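Local coordinates for protein cysteine synthase (Helicobacter pylori, PDB 6AHI) that catalyses the pyridoxal-phosphate-dependent synthesis of L-cysteine from O-acetyl-L-serine and hydrogen sulfide, and also acts as a cystathionine beta-synthase, at residues I3-T6 with M7-I11; H158-A161 with P162-Q166; H219-E222 with G223-V226. All blocks are in the same frame, centred on the assembly; numbering follows the deposited sequence.

Contact 1: residues I3-T6 with M7-I11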
ATOM      1  N   ILE A   3      -8.570 -16.245  -1.632  1.00 29.50           N
ATOM      2  CA  ILE A   3      -8.529 -16.455  -0.207  1.00 29.13           C
ATOM      3  C   ILE A   3      -7.087 -16.831   0.138  1.00 31.13           C
ATOM      4  O   ILE A   3      -6.567 -17.764  -0.447  1.00 30.90           O
ATOM      5  CB  ILE A   3      -9.548 -17.523   0.213  1.00 31.18           C
ATOM      6  CG1 ILE A   3     -10.979 -17.117  -0.150  1.00 31.63           C
ATOM      7  CG2 ILE A   3      -9.417 -17.834   1.687  1.00 32.15           C
ATOM      8  CD1 ILE A   3     -12.015 -18.176   0.141  1.00 34.71           C
ATOM      9  N   ILE A   4      -6.449 -16.085   1.048  1.00 28.65           N
ATOM     10  CA  ILE A   4      -5.056 -16.307   1.425  1.00 28.94           C
ATOM     11  C   ILE A   4      -4.927 -16.556   2.939  1.00 28.77           C
ATOM     12  O   ILE A   4      -5.770 -16.162   3.743  1.00 25.72           O
ATOM     13  CB  ILE A   4      -4.179 -15.134   0.968  1.00 29.42           C
ATOM     14  CG1 ILE A   4      -4.468 -13.846   1.728  1.00 28.60           C
ATOM     15  CG2 ILE A   4      -4.307 -14.909  -0.522  1.00 30.80           C
ATOM     16  CD1 ILE A   4      -3.727 -12.669   1.172  1.00 28.83           C
ATOM     17  N   THR A   5      -3.889 -17.324   3.312  1.00 29.34           N
ATOM     18  CA  THR A   5      -3.626 -17.673   4.705  1.00 30.60           C
ATOM     19  C   THR A   5      -2.242 -17.149   5.104  1.00 30.87           C
ATOM     20  O   THR A   5      -1.843 -17.292   6.236  1.00 30.57           O
ATOM     21  CB  THR A   5      -3.735 -19.183   4.988  1.00 33.02           C
ATOM     22  OG1 THR A   5      -2.791 -19.860   4.160  1.00 32.52           O
ATOM     23  CG2 THR A   5      -5.121 -19.752   4.759  1.00 33.38           C
ATOM     24  N   THR A   6      -1.558 -16.507   4.160  1.00 30.13           N
ATOM     25  CA  THR A   6      -0.259 -15.901   4.357  1.00 32.36           C
ATOM     26  C   THR A   6      -0.141 -14.714   3.394  1.00 29.64           C
ATOM     27  O   THR A   6      -0.588 -14.800   2.239  1.00 29.08           O
ATOM     28  CB  THR A   6       0.862 -16.941   4.144  1.00 34.72           C
ATOM     29  OG1 THR A   6       2.101 -16.264   4.019  1.00 39.84           O
ATOM     30  CG2 THR A   6       0.737 -17.749   2.871  1.00 35.83           C
ATOM     31  N   MET A   7       0.414 -13.597   3.868  1.00 30.39           N
ATOM     32  CA  MET A   7       0.509 -12.407   3.008  1.00 31.80           C
ATOM     33  C   MET A   7       1.510 -12.653   1.860  1.00 34.14           C
ATOM     34  O   MET A   7       1.492 -11.984   0.840  1.00 30.68           O
ATOM     35  CB  MET A   7       0.907 -11.185   3.836  1.00 32.89           C
ATOM     36  CG  MET A   7      -0.291 -10.515   4.504  1.00 33.47           C
ATOM     37  SD  MET A   7      -1.808 -10.445   3.469  1.00 31.89           S
ATOM     38  CE  MET A   7      -1.370  -9.140   2.329  1.00 29.04           C
ATOM     39  N   GLN A   8       2.356 -13.677   2.030  1.00 40.09           N
ATOM     40  CA  GLN A   8       3.255 -14.155   1.000  1.00 42.28           C
ATOM     41  C   GLN A   8       2.530 -14.573  -0.258  1.00 43.93           C
ATOM     42  O   GLN A   8       3.089 -14.382  -1.335  1.00 51.99           O
ATOM     43  CB  GLN A   8       3.954 -15.421   1.456  1.00 49.37           C
ATOM     44  CG  GLN A   8       5.132 -15.132   2.335  1.00 46.29           C
ATOM     45  CD  GLN A   8       6.073 -16.262   2.044  1.00 53.41           C
ATOM     46  OE1 GLN A   8       6.458 -16.468   0.888  1.00 49.63           O
ATOM     47  NE2 GLN A   8       6.416 -16.999   3.092  1.00 50.35           N
ATOM     48  N   ASP A   9       1.321 -15.119  -0.114  1.00 44.21           N
ATOM     49  CA  ASP A   9       0.521 -15.537  -1.254  1.00 48.93           C
ATOM     50  C   ASP A   9       0.190 -14.342  -2.174  1.00 44.85           C
ATOM     51  O   ASP A   9      -0.258 -14.519  -3.305  1.00 50.67           O
ATOM     52  CB  ASP A   9      -0.801 -16.191  -0.818  1.00 57.48           C
ATOM     53  CG  ASP A   9      -0.746 -17.608  -0.248  1.00 69.98           C
ATOM     54  OD1 ASP A   9       0.317 -18.267  -0.371  1.00 69.48           O
ATOM     55  OD2 ASP A   9      -1.796 -18.051   0.329  1.00 67.84           O
ATOM     56  N   ALA A  10       0.324 -13.113  -1.673  1.00 38.11           N
ATOM     57  CA  ALA A  10      -0.091 -11.936  -2.420  1.00 31.86           C
ATOM     58  C   ALA A  10       1.112 -11.235  -3.081  1.00 28.25           C
ATOM     59  O   ALA A  10       0.930 -10.169  -3.639  1.00 26.58           O
ATOM     60  CB  ALA A  10      -0.839 -11.011  -1.480  1.00 32.04           C
ATOM     61  N   ILE A  11       2.338 -11.785  -2.953  1.00 29.37           N
ATOM     62  CA  ILE A  11       3.572 -11.194  -3.568  1.00 28.31           C
ATOM     63  C   ILE A  11       3.507 -11.403  -5.089  1.00 28.18           C
ATOM     64  O   ILE A  11       3.129 -12.465  -5.561  1.00 25.68           O
ATOM     65  CB  ILE A  11       4.879 -11.751  -2.948  1.00 29.52           C
ATOM     66  CG1 ILE A  11       5.059 -11.244  -1.512  1.00 28.98           C
ATOM     67  CG2 ILE A  11       6.084 -11.381  -3.803  1.00 27.95           C
ATOM     68  CD1 ILE A  11       6.117 -11.947  -0.707  1.00 32.59           C
TER
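Ile4 lays its side chain along the 3-10 segment 7-10, against Met7, Asp9 and Ala10. Its two branches go to different partners. CD1 meets the sulfur of Met7, with Ile4 CD1 to Met7 SD at 3.7 Å. CG2 rests on Asp9, with Ile4 CG2 to Asp9 CB also at 3.7 Å. The Met7 chain is bent at chi2 and chi3 (-39° and -75°), which folds SD back toward the isoleucine.

Thr6 supplies the polar part of the contact. Its OG1 stands anti to the backbone N (chi1 166°) and faces the next residues of the chain. There it accepts a bond from the backbone of Gln8, with Gln8 N to Thr6 OG1 at 3.3 Å. This is an ST turn. The Thr6 carbonyl accepts a separate bond, Asp9 N to Thr6 O at 3.0 Å. The Thr6 and Asp9 side chains cross at about a right angle, which brings Thr6 CG2 to 3.3 Å from Asp9 OD1.

Ile3 and Ile4 pair in a parallel beta ladder with a strand of the second subunit. Ile4 also packs on Phe17 of that subunit.

One threonine thus uses both its hydroxyl and its carbonyl to turn the interface strand into the 3-10 segment. Thr5 N, buried here, finds no partner. Asp9 OD2, 3.7 Å from Thr5 N, may offer it some electrostatic compensation.

Contact 2: residues H158-A161 with P162-Q166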
ATOM      1  N   HIS A 158      14.071 -14.942 -12.158  1.00 37.10           N
ATOM      2  CA  HIS A 158      13.174 -16.104 -12.015  1.00 37.10           C
ATOM      3  C   HIS A 158      11.715 -15.702 -11.739  1.00 35.97           C
ATOM      4  O   HIS A 158      10.838 -16.536 -11.905  1.00 35.26           O
ATOM      5  CB  HIS A 158      13.718 -17.060 -10.939  1.00 40.98           C
ATOM      6  CG  HIS A 158      14.870 -17.900 -11.422  1.00 43.62           C
ATOM      7  ND1 HIS A 158      14.713 -18.819 -12.429  1.00 46.54           N
ATOM      8  CD2 HIS A 158      16.178 -17.958 -11.071  1.00 46.35           C
ATOM      9  CE1 HIS A 158      15.862 -19.433 -12.666  1.00 49.23           C
ATOM     10  NE2 HIS A 158      16.782 -18.908 -11.855  1.00 48.17           N
ATOM     11  N   THR A 159      11.451 -14.464 -11.300  1.00 32.84           N
ATOM     12  CA  THR A 159      10.122 -14.076 -10.783  1.00 32.94           C
ATOM     13  C   THR A 159       9.582 -12.891 -11.588  1.00 30.42           C
ATOM     14  O   THR A 159       8.708 -13.055 -12.431  1.00 31.99           O
ATOM     15  CB  THR A 159      10.184 -13.797  -9.269  1.00 34.68           C
ATOM     16  OG1 THR A 159      11.049 -12.687  -8.991  1.00 35.14           O
ATOM     17  CG2 THR A 159      10.642 -15.006  -8.482  1.00 37.27           C
ATOM     18  N   LEU A 160      10.171 -11.712 -11.376  1.00 29.33           N
ATOM     19  CA  LEU A 160       9.709 -10.462 -11.997  1.00 27.15           C
ATOM     20  C   LEU A 160       9.752 -10.557 -13.530  1.00 25.92           C
ATOM     21  O   LEU A 160       8.796 -10.230 -14.205  1.00 23.14           O
ATOM     22  CB  LEU A 160      10.607  -9.320 -11.518  1.00 29.03           C
ATOM     23  CG  LEU A 160      10.235  -7.934 -12.032  1.00 29.05           C
ATOM     24  CD1 LEU A 160       8.781  -7.636 -11.739  1.00 30.23           C
ATOM     25  CD2 LEU A 160      11.129  -6.859 -11.416  1.00 32.96           C
ATOM     26  N   ALA A 161      10.904 -10.963 -14.080  1.00 25.56           N
ATOM     27  CA  ALA A 161      11.129 -10.800 -15.521  1.00 26.92           C
ATOM     28  C   ALA A 161      10.168 -11.681 -16.317  1.00 26.28           C
ATOM     29  O   ALA A 161       9.544 -11.198 -17.269  1.00 24.22           O
ATOM     30  CB  ALA A 161      12.572 -11.054 -15.881  1.00 26.16           C
ATOM     31  N   PRO A 162       9.958 -12.967 -15.963  1.00 27.96           N
ATOM     32  CA  PRO A 162       9.000 -13.791 -16.705  1.00 27.03           C
ATOM     33  C   PRO A 162       7.568 -13.253 -16.638  1.00 26.36           C
ATOM     34  O   PRO A 162       6.783 -13.358 -17.599  1.00 24.80           O
ATOM     35  CB  PRO A 162       9.078 -15.185 -16.058  1.00 29.22           C
ATOM     36  CG  PRO A 162      10.388 -15.196 -15.312  1.00 30.54           C
ATOM     37  CD  PRO A 162      10.709 -13.755 -14.962  1.00 30.55           C
ATOM     38  N   GLU A 163       7.220 -12.655 -15.507  1.00 25.36           N
ATOM     39  CA  GLU A 163       5.878 -12.083 -15.330  1.00 26.82           C
ATOM     40  C   GLU A 163       5.682 -10.931 -16.326  1.00 23.06           C
ATOM     41  O   GLU A 163       4.659 -10.791 -16.940  1.00 23.05           O
ATOM     42  CB  GLU A 163       5.759 -11.630 -13.873  1.00 28.22           C
ATOM     43  CG  GLU A 163       4.363 -11.588 -13.304  1.00 28.94           C
ATOM     44  CD  GLU A 163       4.423 -11.025 -11.896  1.00 28.20           C
ATOM     45  OE1 GLU A 163       4.669 -11.784 -10.939  1.00 27.14           O
ATOM     46  OE2 GLU A 163       4.242  -9.813 -11.772  1.00 28.41           O
ATOM     47  N   ILE A 164       6.709 -10.105 -16.481  1.00 23.23           N
ATOM     48  CA  ILE A 164       6.685  -8.975 -17.418  1.00 23.64           C
ATOM     49  C   ILE A 164       6.459  -9.462 -18.850  1.00 24.00           C
ATOM     50  O   ILE A 164       5.635  -8.914 -19.560  1.00 24.61           O
ATOM     51  CB  ILE A 164       7.976  -8.143 -17.297  1.00 24.73           C
ATOM     52  CG1 ILE A 164       7.931  -7.285 -16.025  1.00 25.36           C
ATOM     53  CG2 ILE A 164       8.199  -7.308 -18.552  1.00 25.17           C
ATOM     54  CD1 ILE A 164       9.273  -6.739 -15.603  1.00 26.70           C
ATOM     55  N   VAL A 165       7.220 -10.465 -19.287  1.00 25.32           N
ATOM     56  CA  VAL A 165       7.069 -10.939 -20.651  1.00 26.20           C
ATOM     57  C   VAL A 165       5.696 -11.592 -20.831  1.00 25.86           C
ATOM     58  O   VAL A 165       5.132 -11.467 -21.896  1.00 24.27           O
ATOM     59  CB  VAL A 165       8.210 -11.874 -21.084  1.00 28.97           C
ATOM     60  CG1 VAL A 165       7.937 -12.445 -22.467  1.00 30.33           C
ATOM     61  CG2 VAL A 165       9.528 -11.141 -21.062  1.00 29.14           C
ATOM     62  N   GLN A 166       5.168 -12.264 -19.808  1.00 28.09           N
ATOM     63  CA  GLN A 166       3.794 -12.831 -19.906  1.00 32.96           C
ATOM     64  C   GLN A 166       2.764 -11.729 -20.166  1.00 29.55           C
ATOM     65  O   GLN A 166       1.859 -11.935 -20.928  1.00 31.47           O
ATOM     66  CB  GLN A 166       3.375 -13.555 -18.633  1.00 39.92           C
ATOM     67  CG  GLN A 166       4.039 -14.907 -18.464  1.00 51.70           C
ATOM     68  CD  GLN A 166       3.527 -15.632 -17.242  1.00 61.11           C
ATOM     69  OE1 GLN A 166       2.400 -15.412 -16.783  1.00 53.97           O
ATOM     70  NE2 GLN A 166       4.366 -16.507 -16.705  1.00 72.76           N
TER
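The puckered pyrrolidine ring of Pro162 meets the carbonyl oxygens of the residues before it. The CD and CG side of the ring turns back to them. Thr159 O lies over one face, 3.3 Å from Pro162 CD, and His158 O lies 3.7 Å from Pro162 CG. Ala161 CB lies on the other side of the ring, 3.4 Å from Pro162 CD, close because the two residues are joined.

The backbone bonds of the first turn of helix 160-168 run past the ring. Ile164 N bonds to Leu160 O at 3.1 Å, and Val165 N bonds to Ala161 O at 3.2 Å. The bond from Glu163 N to Thr159 O, at 3.4 Å, is weak.

On the buried flank Leu160 reaches Ile164, with Leu160 CG to Ile164 CD1 at 3.9 Å. Leu160 CG stands anti to the backbone N (chi1 -178°), which leads the branch to this neighbour. Leu160 also packs on Ile291 and Thr188, and its side chain comes within about 4 Å of that of Thr184, a probable cofactor-binding residue.

The Glu163 carboxylate leaves the helix. OE2 of Glu163 forms salt bridges with Lys35 and Arg48, and OE1 accepts the backbone N-H of Arg13. Thr159 gives its hydroxyl to Ala155 O of the preceding helix.

Proline suits this first helical turn, where its missing N-H costs no regular helix bond. The two cations would be expected to favour the ionised form of Glu163.

Contact 3: residues H219-E222 with G223-V226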
ATOM      1  N   HIS A 219      22.572  12.591  -2.080  1.00 51.49           N
ATOM      2  CA  HIS A 219      21.422  12.800  -2.940  1.00 48.27           C
ATOM      3  C   HIS A 219      20.175  12.518  -2.100  1.00 46.60           C
ATOM      4  O   HIS A 219      20.192  11.600  -1.304  1.00 46.77           O
ATOM      5  CB  HIS A 219      21.512  11.897  -4.188  1.00 46.45           C
ATOM      6  CG  HIS A 219      21.786  10.455  -3.888  1.00 46.04           C
ATOM      7  ND1 HIS A 219      20.787   9.567  -3.525  1.00 44.59           N
ATOM      8  CD2 HIS A 219      22.945   9.749  -3.875  1.00 46.83           C
ATOM      9  CE1 HIS A 219      21.320   8.385  -3.283  1.00 44.83           C
ATOM     10  NE2 HIS A 219      22.639   8.469  -3.493  1.00 45.96           N
ATOM     11  N   GLU A 220      19.118  13.317  -2.272  1.00 47.86           N
ATOM     12  CA  GLU A 220      17.861  13.080  -1.540  1.00 47.52           C
ATOM     13  C   GLU A 220      17.099  11.883  -2.130  1.00 43.00           C
ATOM     14  O   GLU A 220      16.353  11.229  -1.398  1.00 38.28           O
ATOM     15  CB  GLU A 220      16.940  14.305  -1.524  1.00 55.21           C
ATOM     16  CG  GLU A 220      15.851  14.174  -0.451  1.00 65.17           C
ATOM     17  CD  GLU A 220      14.862  15.314  -0.224  1.00 70.50           C
ATOM     18  OE1 GLU A 220      14.257  15.811  -1.213  1.00 74.79           O
ATOM     19  OE2 GLU A 220      14.662  15.676   0.963  1.00 72.07           O
ATOM     20  N   ILE A 221      17.241  11.594  -3.433  1.00 38.90           N
ATOM     21  CA  ILE A 221      16.553  10.390  -3.984  1.00 37.78           C
ATOM     22  C   ILE A 221      16.993   9.185  -3.146  1.00 38.45           C
ATOM     23  O   ILE A 221      18.176   9.032  -2.888  1.00 38.61           O
ATOM     24  CB  ILE A 221      16.836  10.173  -5.485  1.00 37.31           C
ATOM     25  CG1 ILE A 221      16.204  11.281  -6.332  1.00 37.99           C
ATOM     26  CG2 ILE A 221      16.351   8.795  -5.945  1.00 38.09           C
ATOM     27  CD1 ILE A 221      16.766  11.415  -7.735  1.00 39.40           C
ATOM     28  N   GLU A 222      16.027   8.346  -2.761  1.00 38.73           N
ATOM     29  CA  GLU A 222      16.253   7.223  -1.873  1.00 41.03           C
ATOM     30  C   GLU A 222      16.075   5.885  -2.590  1.00 37.82           C
ATOM     31  O   GLU A 222      15.043   5.634  -3.230  1.00 37.48           O
ATOM     32  CB  GLU A 222      15.247   7.282  -0.725  1.00 46.28           C
ATOM     33  CG  GLU A 222      15.372   8.533   0.122  1.00 56.17           C
ATOM     34  CD  GLU A 222      15.207   8.350   1.617  1.00 56.32           C
ATOM     35  OE1 GLU A 222      15.312   7.205   2.099  1.00 62.26           O
ATOM     36  OE2 GLU A 222      14.970   9.362   2.291  1.00 69.13           O
ATOM     37  N   GLY A 223      17.060   4.999  -2.424  1.00 36.53           N
ATOM     38  CA  GLY A 223      16.969   3.624  -2.870  1.00 35.04           C
ATOM     39  C   GLY A 223      17.910   3.313  -4.020  1.00 35.36           C
ATOM     40  O   GLY A 223      18.282   2.175  -4.197  1.00 37.92           O
ATOM     41  N   ILE A 224      18.304   4.335  -4.789  1.00 35.32           N
ATOM     42  CA  ILE A 224      19.187   4.148  -5.920  1.00 35.69           C
ATOM     43  C   ILE A 224      20.420   5.028  -5.708  1.00 36.90           C
ATOM     44  O   ILE A 224      20.385   5.969  -4.954  1.00 37.50           O
ATOM     45  CB  ILE A 224      18.496   4.451  -7.275  1.00 34.56           C
ATOM     46  CG1 ILE A 224      17.992   5.893  -7.346  1.00 36.67           C
ATOM     47  CG2 ILE A 224      17.381   3.457  -7.559  1.00 33.39           C
ATOM     48  CD1 ILE A 224      17.611   6.344  -8.729  1.00 38.50           C
ATOM     49  N   GLY A 225      21.483   4.710  -6.436  1.00 37.26           N
ATOM     50  CA  GLY A 225      22.757   5.391  -6.331  1.00 40.22           C
ATOM     51  C   GLY A 225      23.821   4.430  -5.878  1.00 41.09           C
ATOM     52  O   GLY A 225      23.564   3.581  -5.004  1.00 40.35           O
ATOM     53  N   VAL A 226      24.993   4.546  -6.509  1.00 43.78           N
ATOM     54  CA  VAL A 226      26.147   3.757  -6.167  1.00 45.52           C
ATOM     55  C   VAL A 226      27.346   4.699  -6.006  1.00 48.61           C
ATOM     56  O   VAL A 226      27.463   5.759  -6.666  1.00 49.06           O
ATOM     57  CB  VAL A 226      26.432   2.678  -7.229  1.00 44.68           C
ATOM     58  CG1 VAL A 226      25.184   1.888  -7.562  1.00 44.25           C
ATOM     59  CG2 VAL A 226      27.025   3.272  -8.483  1.00 43.54           C
TER
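Ile221 and Ile224 form the tight part of this loop. The CG2 methyl of Ile221 meets the CG1 branch of Ile224, with Ile221 CG2 to Ile224 CG1 at 3.6 Å. The Ile224 CD1 methyl follows at 3.9 Å from Ile221 CG2. Ile224 CG1 sits between the backbone N and the carbonyl carbon (chi1 60°), and from there it faces the other isoleucine. Both side chains are buried.

The His219 side is polar. No hydrogen bond joins 219-222 to 223-226. The imidazole is instead fixed from its own segment. His219 ND1 donates to Ile221 O at 2.7 Å, in the carbonyl plane and 3° from the ring plane. This bond holds the ring across the loop. Its CE1 comes obliquely to the carbonyl of Ile224, with His219 CE1 at 3.1 Å from Ile224 O. Gly225 CA lies 4.2 Å from His219 NE2, so the backbone passes close to the ring.

The loose side is at Glu222 and Gly223, both partly exposed. Gly223 takes a positive phi (112°), readily available to glycine. Glu222 has a weak, long ion pair with Lys302.

Both isoleucines pack on Pro206 of strand 200-206 and on Ala270 of helix 266-281. Ile224 also touches Ser267, a probable cofactor-binding residue. Asp246 of helix 246-260 accepts the backbone N-H groups of Glu220 and Ile221, and Gly225 bonds through its backbone to Ile179.

From the N terminus, contact 1 comes first and closes the short turn after strand 3-4. It joins the N-terminal strand to the second subunit. Contact 2 follows much later, in the opening turn of helix 160-168, and joins that helix to the six-stranded sheet. Contact 3, last of the three, closes a turn in the loop between strands 200-206 and 240-244. It joins this loop to helices 246-260 and 266-281. The three are in series; none nests or crosses. Contacts 1 and 2 approach within about 6 Å at their nearest atoms, and Arg13 bridges them: it bonds weakly to Asp9 O and, through its backbone, to Glu163. Contact 3 lies across the chain's centre from both.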